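Local structure of fatty acid amide hydrolase (6KVR) at residues A[274-279]-A[293-297]; A[483-487]-A[543-547]; A[393-397]-A[422-428]. The protein probably hydrolyses amides of monocarboxylic acids to the free carboxylate and ammonium, as a member of the amidase signature family of serine hydrolases. All blocks are in the same frame, centred on the assembly; numbering follows the deposited sequence.

Contact 1. Residues A[274-279]-A[293-297]; sequences TKRISV and PAVAG
In the mixed sheet at the core of the amidase signature fold, strands 268-271 and 295-300 are antiparallel neighbours, and this contact lies within their connection. Residues 274-279, an irregular loop just past the first strand, fold back over residues 293-297, which lead into the second. No direct hydrogen bond joins the two; packing and two bridging waters hold them, burying 347 Å². The loop is extended at Thr274 (phi/psi -59/151), turns at Lys275 (75/20) and Arg276 (-98/-43), then is extended at Ile277 (-107/134) and Ser278 (-71/139). CA atoms are nearest at Thr274-Val295 (5.7 Å) and Ile277-Ala296 (6.0 Å). Pro293 (-72/144) comes first, its CG 3.7 Å from CG2 of Thr274, whose p rotamer accompanies a hydrogen bond from OG1 to Asp491. Ala294 (-68/171) turns its carbonyl to the loop: water 1 donates to Ala294 O (3.0 Å) and accepts from Lys275 N (3.1 Å). The Ala294 side chain is about 4 Å from that of Ile254, a predicted substrate-binding residue. Val295 (-150/149), with chi1 at 119° between wells, brings CG2 to 3.5 Å from Thr274 CA and 3.7 Å from Thr274 CG2, while its backbone hydrogen-bonds Asp253 of neighbouring strand 248-253. Ala296 (-115/154) points CB into the loop, 3.7 Å from Ile277 CG2 and 3.9 Å from Val279 CG1, both side chains having chi1 m. Water 2 accepts from Ala296 N at 3.1 Å and donates to Ile277 O at 2.5 Å. Gly297, nearly fully extended (-176/174), continues the strand, its backbone hydrogen-bonded to Gly251.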
ATOM      1  N   THR A 274      -0.510   8.224   0.467  1.00 25.06           N
ATOM      2  CA  THR A 274       0.160   7.394   1.462  1.00 19.86           C
ATOM      3  C   THR A 274       1.381   6.706   0.866  1.00 21.80           C
ATOM      4  O   THR A 274       1.449   6.435  -0.339  1.00 25.59           O
ATOM      5  CB  THR A 274      -0.777   6.331   2.040  1.00 24.67           C
ATOM      6  OG1 THR A 274      -1.332   5.553   0.971  1.00 27.80           O
ATOM      7  CG2 THR A 274      -1.909   6.969   2.864  1.00 23.96           C
ATOM      8  N   LYS A 275       2.354   6.441   1.737  1.00 21.88           N
ATOM      9  CA  LYS A 275       3.524   5.605   1.486  1.00 25.66           C
ATOM     10  C   LYS A 275       4.576   6.277   0.615  1.00 24.73           C
ATOM     11  O   LYS A 275       5.431   5.604   0.062  1.00 27.09           O
ATOM     12  CB  LYS A 275       3.127   4.246   0.902  1.00 30.70           C
ATOM     13  CG  LYS A 275       2.076   3.520   1.758  1.00 28.92           C
ATOM     14  CD  LYS A 275       0.983   2.890   0.897  1.00 44.28           C
ATOM     15  CE  LYS A 275       1.188   1.365   0.712  1.00 49.19           C
ATOM     16  NZ  LYS A 275       0.472   0.762  -0.478  1.00 45.93           N
ATOM     17  N   ARG A 276       4.562   7.600   0.501  1.00 22.39           N
ATOM     18  CA  ARG A 276       5.679   8.304  -0.105  1.00 21.88           C
ATOM     19  C   ARG A 276       6.628   8.869   0.949  1.00 27.87           C
ATOM     20  O   ARG A 276       7.850   8.741   0.818  1.00 26.07           O
ATOM     21  CB  ARG A 276       5.155   9.426  -1.015  1.00 23.42           C
ATOM     22  CG  ARG A 276       4.205   8.956  -2.104  1.00 23.99           C
ATOM     23  CD  ARG A 276       4.047   9.983  -3.236  1.00 29.74           C
ATOM     24  NE  ARG A 276       5.153   9.959  -4.188  1.00 27.70           N
ATOM     25  CZ  ARG A 276       5.143  10.549  -5.380  1.00 29.40           C
ATOM     26  NH1 ARG A 276       4.069  11.172  -5.835  1.00 22.26           N
ATOM     27  NH2 ARG A 276       6.248  10.522  -6.129  1.00 27.59           N
ATOM     28  N   ILE A 277       6.081   9.455   2.011  1.00 20.83           N
ATOM     29  CA  ILE A 277       6.845  10.012   3.117  1.00 27.63           C
ATOM     30  C   ILE A 277       6.683   9.066   4.306  1.00 25.89           C
ATOM     31  O   ILE A 277       5.569   8.614   4.591  1.00 26.10           O
ATOM     32  CB  ILE A 277       6.372  11.450   3.440  1.00 26.21           C
ATOM     33  CG1 ILE A 277       6.890  12.426   2.376  1.00 32.14           C
ATOM     34  CG2 ILE A 277       6.915  11.934   4.748  1.00 21.22           C
ATOM     35  CD1 ILE A 277       6.177  12.371   1.081  1.00 32.10           C
ATOM     36  N   SER A 278       7.787   8.742   4.978  1.00 22.04           N
ATOM     37  CA  SER A 278       7.725   7.809   6.103  1.00 25.08           C
ATOM     38  C   SER A 278       7.043   8.402   7.340  1.00 28.57           C
ATOM     39  O   SER A 278       7.270   9.562   7.707  1.00 23.48           O
ATOM     40  CB  SER A 278       9.127   7.356   6.492  1.00 25.41           C
ATOM     41  OG  SER A 278       9.056   6.441   7.576  1.00 26.70           O
ATOM     42  N   VAL A 279       6.217   7.581   8.000  1.00 26.26           N
ATOM     43  CA  VAL A 279       5.703   7.887   9.334  1.00 25.96           C
ATOM     44  C   VAL A 279       6.348   7.011  10.399  1.00 30.65           C
ATOM     45  O   VAL A 279       5.935   7.054  11.557  1.00 29.98           O
ATOM     46  CB  VAL A 279       4.167   7.778   9.412  1.00 25.39           C
ATOM     47  CG1 VAL A 279       3.500   8.770   8.460  1.00 24.48           C
ATOM     48  CG2 VAL A 279       3.710   6.357   9.113  1.00 23.95           C
ATOM     49  N   PRO A 293      -4.550   4.743   6.612  1.00 24.23           N
ATOM     50  CA  PRO A 293      -3.223   5.031   7.167  1.00 26.33           C
ATOM     51  C   PRO A 293      -2.942   6.525   7.225  1.00 27.41           C
ATOM     52  O   PRO A 293      -3.364   7.299   6.361  1.00 23.57           O
ATOM     53  CB  PRO A 293      -2.265   4.309   6.204  1.00 27.44           C
ATOM     54  CG  PRO A 293      -3.030   4.113   4.949  1.00 28.59           C
ATOM     55  CD  PRO A 293      -4.484   4.027   5.326  1.00 30.43           C
ATOM     56  N   ALA A 294      -2.238   6.917   8.279  1.00 22.98           N
ATOM     57  CA  ALA A 294      -1.774   8.276   8.447  1.00 23.47           C
ATOM     58  C   ALA A 294      -0.702   8.600   7.410  1.00 27.53           C
ATOM     59  O   ALA A 294      -0.199   7.736   6.692  1.00 28.30           O
ATOM     60  CB  ALA A 294      -1.223   8.482   9.854  1.00 24.39           C
ATOM     61  N   VAL A 295      -0.347   9.876   7.349  1.00 27.32           N
ATOM     62  CA  VAL A 295       0.549  10.389   6.329  1.00 24.74           C
ATOM     63  C   VAL A 295       1.300  11.554   6.947  1.00 27.09           C
ATOM     64  O   VAL A 295       0.788  12.238   7.834  1.00 28.26           O
ATOM     65  CB  VAL A 295      -0.272  10.789   5.078  1.00 28.79           C
ATOM     66  CG1 VAL A 295      -0.136  12.274   4.746  1.00 24.12           C
ATOM     67  CG2 VAL A 295       0.053   9.901   3.908  1.00 24.54           C
ATOM     68  N   ALA A 296       2.534  11.760   6.516  1.00 26.52           N
ATOM     69  CA  ALA A 296       3.311  12.897   6.965  1.00 22.75           C
ATOM     70  C   ALA A 296       3.581  13.800   5.769  1.00 24.36           C
ATOM     71  O   ALA A 296       3.590  13.347   4.625  1.00 21.71           O
ATOM     72  CB  ALA A 296       4.624  12.445   7.614  1.00 25.52           C
ATOM     73  N   GLY A 297       3.792  15.083   6.022  1.00 26.18           N
ATOM     74  CA  GLY A 297       4.030  15.986   4.920  1.00 24.05           C
ATOM     75  C   GLY A 297       4.350  17.405   5.346  1.00 24.29           C
ATOM     76  O   GLY A 297       4.276  17.754   6.523  1.00 23.98           O
TER
HETATM   77  O   HOH W   1       1.879   6.756   4.810  1.00 31.88           O
HETATM   78  O   HOH W   2       3.233   9.474   4.501  1.00 27.21           O

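Contact 2. Residues A[483-487]-A[543-547]; sequences YTSLW and LQLSG
Gln544, chi1 m and chi2 t with chi3 at 111°, stretches from its strand to the helix, where NE2 donates to Tyr483 O (2.9 Å, 149° at the hydrogen). OE1 lies 3.6 Å from Thr484 CG2 and accepts from Arg259 NE. Helix 483-487 and strand 543-546 run nearly parallel, at 15° with axes 10.7 Å apart; CA atoms are nearest at Thr484-Gln544 (8.5 Å) and Trp487-Ser546 (7.8 Å). This is helix-on-sheet packing in the α/β core of the amidase signature fold, strand 540-546 lying between strands 494-499 and 462-466. Thr484, chi1 p, hydrogen-bonds through OG1 to O of Gly255, a predicted substrate-binding residue. Trp487 (chi1 m, chi2 111°) directs its indole at the strand: NE1 is 3.7 Å from Gln544 NE2, which sits at the ring edge. Ser546, chi1 m, lies over one face, CB 4.0 Å from the six-membered-ring centroid and 9° off its normal, a CH-pi contact; its OG hydrogen-bonds Thr494 OG1.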
ATOM      1  N   TYR A 483     -14.983  17.588   5.555  1.00 18.81           N
ATOM      2  CA  TYR A 483     -14.351  18.213   4.398  1.00 21.35           C
ATOM      3  C   TYR A 483     -12.906  17.756   4.208  1.00 23.11           C
ATOM      4  O   TYR A 483     -12.417  17.730   3.069  1.00 22.60           O
ATOM      5  CB  TYR A 483     -14.455  19.743   4.509  1.00 23.44           C
ATOM      6  CG  TYR A 483     -15.815  20.229   4.046  1.00 22.66           C
ATOM      7  CD1 TYR A 483     -16.102  20.365   2.690  1.00 23.50           C
ATOM      8  CD2 TYR A 483     -16.839  20.468   4.960  1.00 24.26           C
ATOM      9  CE1 TYR A 483     -17.362  20.775   2.266  1.00 23.49           C
ATOM     10  CE2 TYR A 483     -18.093  20.870   4.550  1.00 21.29           C
ATOM     11  CZ  TYR A 483     -18.351  21.027   3.208  1.00 25.01           C
ATOM     12  OH  TYR A 483     -19.604  21.428   2.810  1.00 28.51           O
ATOM     13  N   THR A 484     -12.212  17.369   5.283  1.00 20.74           N
ATOM     14  CA  THR A 484     -10.865  16.810   5.148  1.00 19.43           C
ATOM     15  C   THR A 484     -10.853  15.290   5.189  1.00 23.87           C
ATOM     16  O   THR A 484     -10.078  14.659   4.453  1.00 20.38           O
ATOM     17  CB  THR A 484      -9.927  17.316   6.247  1.00 24.39           C
ATOM     18  OG1 THR A 484     -10.596  17.253   7.516  1.00 22.58           O
ATOM     19  CG2 THR A 484      -9.429  18.745   5.962  1.00 20.74           C
ATOM     20  N   SER A 485     -11.699  14.681   6.024  1.00 20.15           N
ATOM     21  CA  SER A 485     -11.607  13.240   6.202  1.00 23.91           C
ATOM     22  C   SER A 485     -11.982  12.483   4.935  1.00 23.80           C
ATOM     23  O   SER A 485     -11.558  11.335   4.774  1.00 23.78           O
ATOM     24  CB  SER A 485     -12.478  12.787   7.379  1.00 24.46           C
ATOM     25  OG  SER A 485     -13.856  12.949   7.099  1.00 25.31           O
ATOM     26  N   LEU A 486     -12.745  13.103   4.029  1.00 24.89           N
ATOM     27  CA  LEU A 486     -13.066  12.460   2.755  1.00 23.76           C
ATOM     28  C   LEU A 486     -11.801  12.073   1.994  1.00 22.64           C
ATOM     29  O   LEU A 486     -11.701  10.965   1.454  1.00 23.54           O
ATOM     30  CB  LEU A 486     -13.929  13.389   1.901  1.00 25.03           C
ATOM     31  CG  LEU A 486     -14.209  12.924   0.472  1.00 30.40           C
ATOM     32  CD1 LEU A 486     -15.034  11.626   0.477  1.00 23.39           C
ATOM     33  CD2 LEU A 486     -14.865  14.035  -0.399  1.00 27.64           C
ATOM     34  N   TRP A 487     -10.829  12.979   1.925  1.00 21.25           N
ATOM     35  CA  TRP A 487      -9.609  12.677   1.190  1.00 27.13           C
ATOM     36  C   TRP A 487      -8.668  11.740   1.951  1.00 27.72           C
ATOM     37  O   TRP A 487      -7.717  11.219   1.346  1.00 23.36           O
ATOM     38  CB  TRP A 487      -8.908  13.992   0.801  1.00 20.40           C
ATOM     39  CG  TRP A 487      -9.927  14.913   0.189  1.00 24.69           C
ATOM     40  CD1 TRP A 487     -10.413  16.062   0.725  1.00 23.29           C
ATOM     41  CD2 TRP A 487     -10.641  14.715  -1.054  1.00 24.13           C
ATOM     42  NE1 TRP A 487     -11.361  16.608  -0.109  1.00 27.42           N
ATOM     43  CE2 TRP A 487     -11.524  15.799  -1.203  1.00 23.66           C
ATOM     44  CE3 TRP A 487     -10.607  13.733  -2.051  1.00 26.43           C
ATOM     45  CZ2 TRP A 487     -12.374  15.932  -2.309  1.00 25.43           C
ATOM     46  CZ3 TRP A 487     -11.452  13.871  -3.161  1.00 25.45           C
ATOM     47  CH2 TRP A 487     -12.327  14.956  -3.272  1.00 23.05           C
ATOM     48  N   LEU A 543      -8.324  26.742   0.968  1.00 23.70           N
ATOM     49  CA  LEU A 543      -9.137  25.761   0.261  1.00 22.05           C
ATOM     50  C   LEU A 543      -8.281  24.556  -0.120  1.00 23.82           C
ATOM     51  O   LEU A 543      -7.049  24.615  -0.088  1.00 29.16           O
ATOM     52  CB  LEU A 543      -9.768  26.384  -0.995  1.00 28.22           C
ATOM     53  CG  LEU A 543     -10.751  27.553  -0.868  1.00 27.68           C
ATOM     54  CD1 LEU A 543     -11.104  28.080  -2.257  1.00 21.74           C
ATOM     55  CD2 LEU A 543     -12.028  27.164  -0.108  1.00 23.13           C
ATOM     56  N   GLN A 544      -8.939  23.466  -0.522  1.00 22.73           N
ATOM     57  CA  GLN A 544      -8.259  22.223  -0.856  1.00 26.82           C
ATOM     58  C   GLN A 544      -8.284  21.950  -2.355  1.00 24.00           C
ATOM     59  O   GLN A 544      -9.324  22.095  -3.010  1.00 28.24           O
ATOM     60  CB  GLN A 544      -8.888  21.034  -0.135  1.00 21.46           C
ATOM     61  CG  GLN A 544      -8.714  21.088   1.351  1.00 26.63           C
ATOM     62  CD  GLN A 544      -9.201  19.812   1.990  1.00 28.25           C
ATOM     63  OE1 GLN A 544      -8.404  19.034   2.508  1.00 27.63           O
ATOM     64  NE2 GLN A 544     -10.507  19.565   1.918  1.00 21.60           N
ATOM     65  N   LEU A 545      -7.141  21.514  -2.875  1.00 22.01           N
ATOM     66  CA  LEU A 545      -6.996  21.016  -4.240  1.00 23.36           C
ATOM     67  C   LEU A 545      -6.531  19.559  -4.187  1.00 22.87           C
ATOM     68  O   LEU A 545      -5.405  19.273  -3.762  1.00 23.85           O
ATOM     69  CB  LEU A 545      -6.017  21.892  -5.017  1.00 23.03           C
ATOM     70  CG  LEU A 545      -6.008  21.767  -6.544  1.00 28.92           C
ATOM     71  CD1 LEU A 545      -7.161  22.524  -7.194  1.00 24.07           C
ATOM     72  CD2 LEU A 545      -4.677  22.292  -7.038  1.00 29.13           C
ATOM     73  N   SER A 546      -7.391  18.638  -4.612  1.00 23.77           N
ATOM     74  CA  SER A 546      -7.104  17.208  -4.589  1.00 26.46           C
ATOM     75  C   SER A 546      -6.878  16.664  -5.999  1.00 30.66           C
ATOM     76  O   SER A 546      -7.638  16.977  -6.920  1.00 29.06           O
ATOM     77  CB  SER A 546      -8.254  16.434  -3.946  1.00 24.87           C
ATOM     78  OG  SER A 546      -8.606  17.015  -2.714  1.00 27.39           O
ATOM     79  N   GLY A 547      -5.853  15.821  -6.156  1.00 27.23           N
ATOM     80  CA  GLY A 547      -5.579  15.141  -7.398  1.00 25.84           C
ATOM     81  C   GLY A 547      -5.758  13.636  -7.286  1.00 29.44           C
ATOM     82  O   GLY A 547      -6.050  13.095  -6.224  1.00 28.78           O
TER

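Contact 3. Residues A[393-397]-A[422-428]; sequences HKMYN and NLNYGEG
This is a partly buried helix-to-loop contact beside helix 482-490: the C-terminal part of helix 385-397 packs on residues 422-428, where helix 417-423 ends and gives way to loop. It buries 410 Å². CA atoms come nearest at Lys394-Gly426 (4.1 Å) and Asn397-Gly428 (5.8 Å); Gly426 CA also makes a CA-H...O contact with His393 O (3.6 Å), and a CB here would clash with His393 and Lys394. His393 (chi1 m) turns its ring edge to the face of Tyr425 (chi1 -107°) in a T-shaped stack, centroids 4.3 Å apart and planes at 83°. Water 3 links His393 NE2 (2.8 Å) and Tyr425 OH (3.0 Å), while His393 ND1 hydrogen-bonds Tyr389 O. Asn397, chi1 m and chi2 near 0°, donates from ND2 to Asn422 O (3.0 Å, 166°), a carbonyl that also accepts from Tyr425 N (3.2 Å). Water 4 donates to Lys394 O (2.8 Å) and accepts from Glu427 N (3.0 Å). Gly428 has positive phi (48/-115). Tyr396 CD2 reaches Tyr425 CD2 at 4.2 Å, and the Tyr396 side chain lies about 3 Å from Gly255, so this aromatic cluster borders the predicted substrate site of the amidase signature fold.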
ATOM      1  N   HIS A 393     -15.064   7.214  10.022  1.00 18.91           N
ATOM      2  CA  HIS A 393     -15.146   7.427  11.463  1.00 25.21           C
ATOM      3  C   HIS A 393     -15.301   6.116  12.223  1.00 23.14           C
ATOM      4  O   HIS A 393     -14.850   6.023  13.368  1.00 21.10           O
ATOM      5  CB  HIS A 393     -16.258   8.419  11.803  1.00 23.24           C
ATOM      6  CG  HIS A 393     -15.851   9.841  11.556  1.00 26.48           C
ATOM      7  ND1 HIS A 393     -15.519  10.310  10.302  1.00 27.20           N
ATOM      8  CD2 HIS A 393     -15.584  10.852  12.415  1.00 26.99           C
ATOM      9  CE1 HIS A 393     -15.129  11.572  10.393  1.00 29.11           C
ATOM     10  NE2 HIS A 393     -15.160  11.924  11.666  1.00 28.63           N
ATOM     11  N   LYS A 394     -15.920   5.092  11.616  1.00 19.37           N
ATOM     12  CA  LYS A 394     -15.898   3.774  12.240  1.00 15.48           C
ATOM     13  C   LYS A 394     -14.472   3.252  12.299  1.00 24.19           C
ATOM     14  O   LYS A 394     -14.058   2.663  13.307  1.00 23.04           O
ATOM     15  CB  LYS A 394     -16.787   2.789  11.465  1.00 24.20           C
ATOM     16  CG  LYS A 394     -18.292   2.965  11.628  1.00 26.16           C
ATOM     17  CD  LYS A 394     -19.016   1.885  10.804  1.00 31.20           C
ATOM     18  CE  LYS A 394     -20.533   2.076  10.759  1.00 37.65           C
ATOM     19  NZ  LYS A 394     -21.098   1.558   9.458  1.00 45.90           N
HETATM   20  N   MSE A 395     -13.702   3.482  11.227  1.00 19.91           N
HETATM   21  CA  MSE A 395     -12.337   2.968  11.078  1.00 20.80           C
HETATM   22  C   MSE A 395     -11.448   3.524  12.173  1.00 20.94           C
HETATM   23  O   MSE A 395     -10.576   2.822  12.684  1.00 22.26           O
HETATM   24  CB  MSE A 395     -11.734   3.336   9.713  1.00 20.23           C
HETATM   25  CG  MSE A 395     -12.100   2.416   8.549  1.00 17.95           C
HETATM   26 SE   MSE A 395     -11.431   3.135   6.822  0.70 29.38          SE
HETATM   27  CE  MSE A 395     -11.745   1.599   5.672  1.00 24.70           C
ATOM     28  N   TYR A 396     -11.667   4.796  12.525  1.00 21.26           N
ATOM     29  CA  TYR A 396     -10.840   5.429  13.549  1.00 21.53           C
ATOM     30  C   TYR A 396     -10.886   4.655  14.857  1.00 19.62           C
ATOM     31  O   TYR A 396      -9.866   4.546  15.549  1.00 19.82           O
ATOM     32  CB  TYR A 396     -11.281   6.877  13.799  1.00 22.47           C
ATOM     33  CG  TYR A 396     -10.983   7.822  12.669  1.00 23.40           C
ATOM     34  CD1 TYR A 396      -9.891   7.623  11.844  1.00 22.60           C
ATOM     35  CD2 TYR A 396     -11.797   8.940  12.439  1.00 25.72           C
ATOM     36  CE1 TYR A 396      -9.625   8.498  10.791  1.00 21.70           C
ATOM     37  CE2 TYR A 396     -11.535   9.823  11.402  1.00 24.75           C
ATOM     38  CZ  TYR A 396     -10.444   9.598  10.583  1.00 22.37           C
ATOM     39  OH  TYR A 396     -10.177  10.460   9.545  1.00 23.17           O
ATOM     40  N   ASN A 397     -12.057   4.106  15.213  1.00 20.30           N
ATOM     41  CA  ASN A 397     -12.279   3.557  16.549  1.00 22.39           C
ATOM     42  C   ASN A 397     -12.554   2.058  16.561  1.00 24.77           C
ATOM     43  O   ASN A 397     -12.923   1.523  17.614  1.00 23.32           O
ATOM     44  CB  ASN A 397     -13.440   4.287  17.244  1.00 22.69           C
ATOM     45  CG  ASN A 397     -13.071   5.689  17.683  1.00 26.29           C
ATOM     46  OD1 ASN A 397     -11.944   6.143  17.468  1.00 28.50           O
ATOM     47  ND2 ASN A 397     -14.021   6.387  18.310  1.00 26.28           N
ATOM     48  N   ASN A 422     -13.935  12.614  20.104  1.00 21.91           N
ATOM     49  CA  ASN A 422     -13.444  11.663  19.103  1.00 23.12           C
ATOM     50  C   ASN A 422     -13.472  10.224  19.605  1.00 23.69           C
ATOM     51  O   ASN A 422     -13.541   9.298  18.789  1.00 22.57           O
ATOM     52  CB  ASN A 422     -12.025  12.037  18.627  1.00 21.70           C
ATOM     53  CG  ASN A 422     -10.938  11.589  19.585  1.00 25.65           C
ATOM     54  OD1 ASN A 422     -10.593  10.397  19.671  1.00 27.14           O
ATOM     55  ND2 ASN A 422     -10.379  12.541  20.305  1.00 25.54           N
ATOM     56  N   LEU A 423     -13.443  10.014  20.926  1.00 23.49           N
ATOM     57  CA  LEU A 423     -13.626   8.666  21.453  1.00 22.31           C
ATOM     58  C   LEU A 423     -15.031   8.141  21.192  1.00 21.93           C
ATOM     59  O   LEU A 423     -15.238   6.926  21.242  1.00 25.00           O
ATOM     60  CB  LEU A 423     -13.310   8.636  22.950  1.00 26.73           C
ATOM     61  CG  LEU A 423     -11.811   8.832  23.224  1.00 27.55           C
ATOM     62  CD1 LEU A 423     -11.505   8.944  24.720  1.00 26.65           C
ATOM     63  CD2 LEU A 423     -10.994   7.708  22.566  1.00 25.53           C
ATOM     64  N   ASN A 424     -15.991   9.013  20.871  1.00 20.64           N
ATOM     65  CA  ASN A 424     -17.349   8.574  20.553  1.00 24.10           C
ATOM     66  C   ASN A 424     -17.656   8.598  19.051  1.00 23.07           C
ATOM     67  O   ASN A 424     -18.827   8.466  18.667  1.00 21.32           O
ATOM     68  CB  ASN A 424     -18.359   9.434  21.320  1.00 23.40           C
ATOM     69  CG  ASN A 424     -18.512   8.982  22.767  1.00 26.71           C
ATOM     70  OD1 ASN A 424     -19.395   8.169  23.081  1.00 27.48           O
ATOM     71  ND2 ASN A 424     -17.630   9.474  23.645  1.00 18.57           N
ATOM     72  N   TYR A 425     -16.622   8.680  18.201  1.00 25.23           N
ATOM     73  CA  TYR A 425     -16.801   8.941  16.767  1.00 26.63           C
ATOM     74  C   TYR A 425     -17.615   7.876  16.036  1.00 30.23           C
ATOM     75  O   TYR A 425     -18.534   8.205  15.268  1.00 47.53           O
ATOM     76  CB  TYR A 425     -15.448   9.076  16.091  1.00 25.35           C
ATOM     77  CG  TYR A 425     -15.187  10.498  15.748  1.00 24.93           C
ATOM     78  CD1 TYR A 425     -16.242  11.394  15.662  1.00 22.30           C
ATOM     79  CD2 TYR A 425     -13.896  10.959  15.524  1.00 23.82           C
ATOM     80  CE1 TYR A 425     -16.031  12.718  15.350  1.00 26.13           C
ATOM     81  CE2 TYR A 425     -13.670  12.288  15.224  1.00 25.47           C
ATOM     82  CZ  TYR A 425     -14.744  13.165  15.145  1.00 22.71           C
ATOM     83  OH  TYR A 425     -14.529  14.491  14.831  1.00 24.85           O
ATOM     84  N   GLY A 426     -17.238   6.618  16.144  1.00 26.38           N
ATOM     85  CA  GLY A 426     -17.887   5.684  15.221  1.00 22.95           C
ATOM     86  C   GLY A 426     -18.894   4.855  15.997  1.00 29.73           C
ATOM     87  O   GLY A 426     -19.978   5.338  16.346  1.00 28.53           O
ATOM     88  N   GLU A 427     -18.522   3.622  16.328  1.00 23.46           N
ATOM     89  CA  GLU A 427     -19.204   2.876  17.372  1.00 27.75           C
ATOM     90  C   GLU A 427     -18.418   2.900  18.684  1.00 28.53           C
ATOM     91  O   GLU A 427     -18.580   2.005  19.520  1.00 26.10           O
ATOM     92  CB  GLU A 427     -19.479   1.441  16.906  1.00 27.36           C
ATOM     93  CG  GLU A 427     -20.325   1.365  15.615  1.00 30.08           C
ATOM     94  CD  GLU A 427     -20.787  -0.052  15.272  1.00 43.28           C
ATOM     95  OE1 GLU A 427     -21.499  -0.668  16.091  1.00 46.41           O
ATOM     96  OE2 GLU A 427     -20.460  -0.551  14.169  1.00 46.37           O
ATOM     97  N   GLY A 428     -17.563   3.910  18.873  1.00 26.48           N
ATOM     98  CA  GLY A 428     -16.819   4.107  20.104  1.00 21.51           C
ATOM     99  C   GLY A 428     -16.117   2.877  20.649  1.00 26.83           C
ATOM    100  O   GLY A 428     -15.201   2.339  20.016  1.00 23.68           O
TER
HETATM  101  O   HOH W   3     -16.114  14.450  12.264  1.00 20.58           O
HETATM  102  O   HOH W   4     -15.903   2.377  15.423  1.00 23.45           O
HETATM  103  O   HOH W   5     -10.509   8.739  17.504  1.00 30.96           O

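Overall arrangement
Along the chain the contacts follow in series, neither nested nor crossed. Contact 1 closes the shortest loop, the irregular connection between neighbouring strands 268-271 and 295-300. Contact 3 comes next, closing the segment from helix 385-397 to the end of helix 417-423, with helix 402-409 between. Contact 2 spans the longest interval, joining helix 482-490 to strand 540-546. Contacts 1 and 2 meet the same mixed sheet, centres 16 Å apart, without touching. Contacts 2 and 3 do touch: Ser485 OG lies 3.8 Å from His393 CE1, and Ser485 CB 3.9 Å from Tyr396 OH, so helix 482-490 packs between the sheet and helix 385-397.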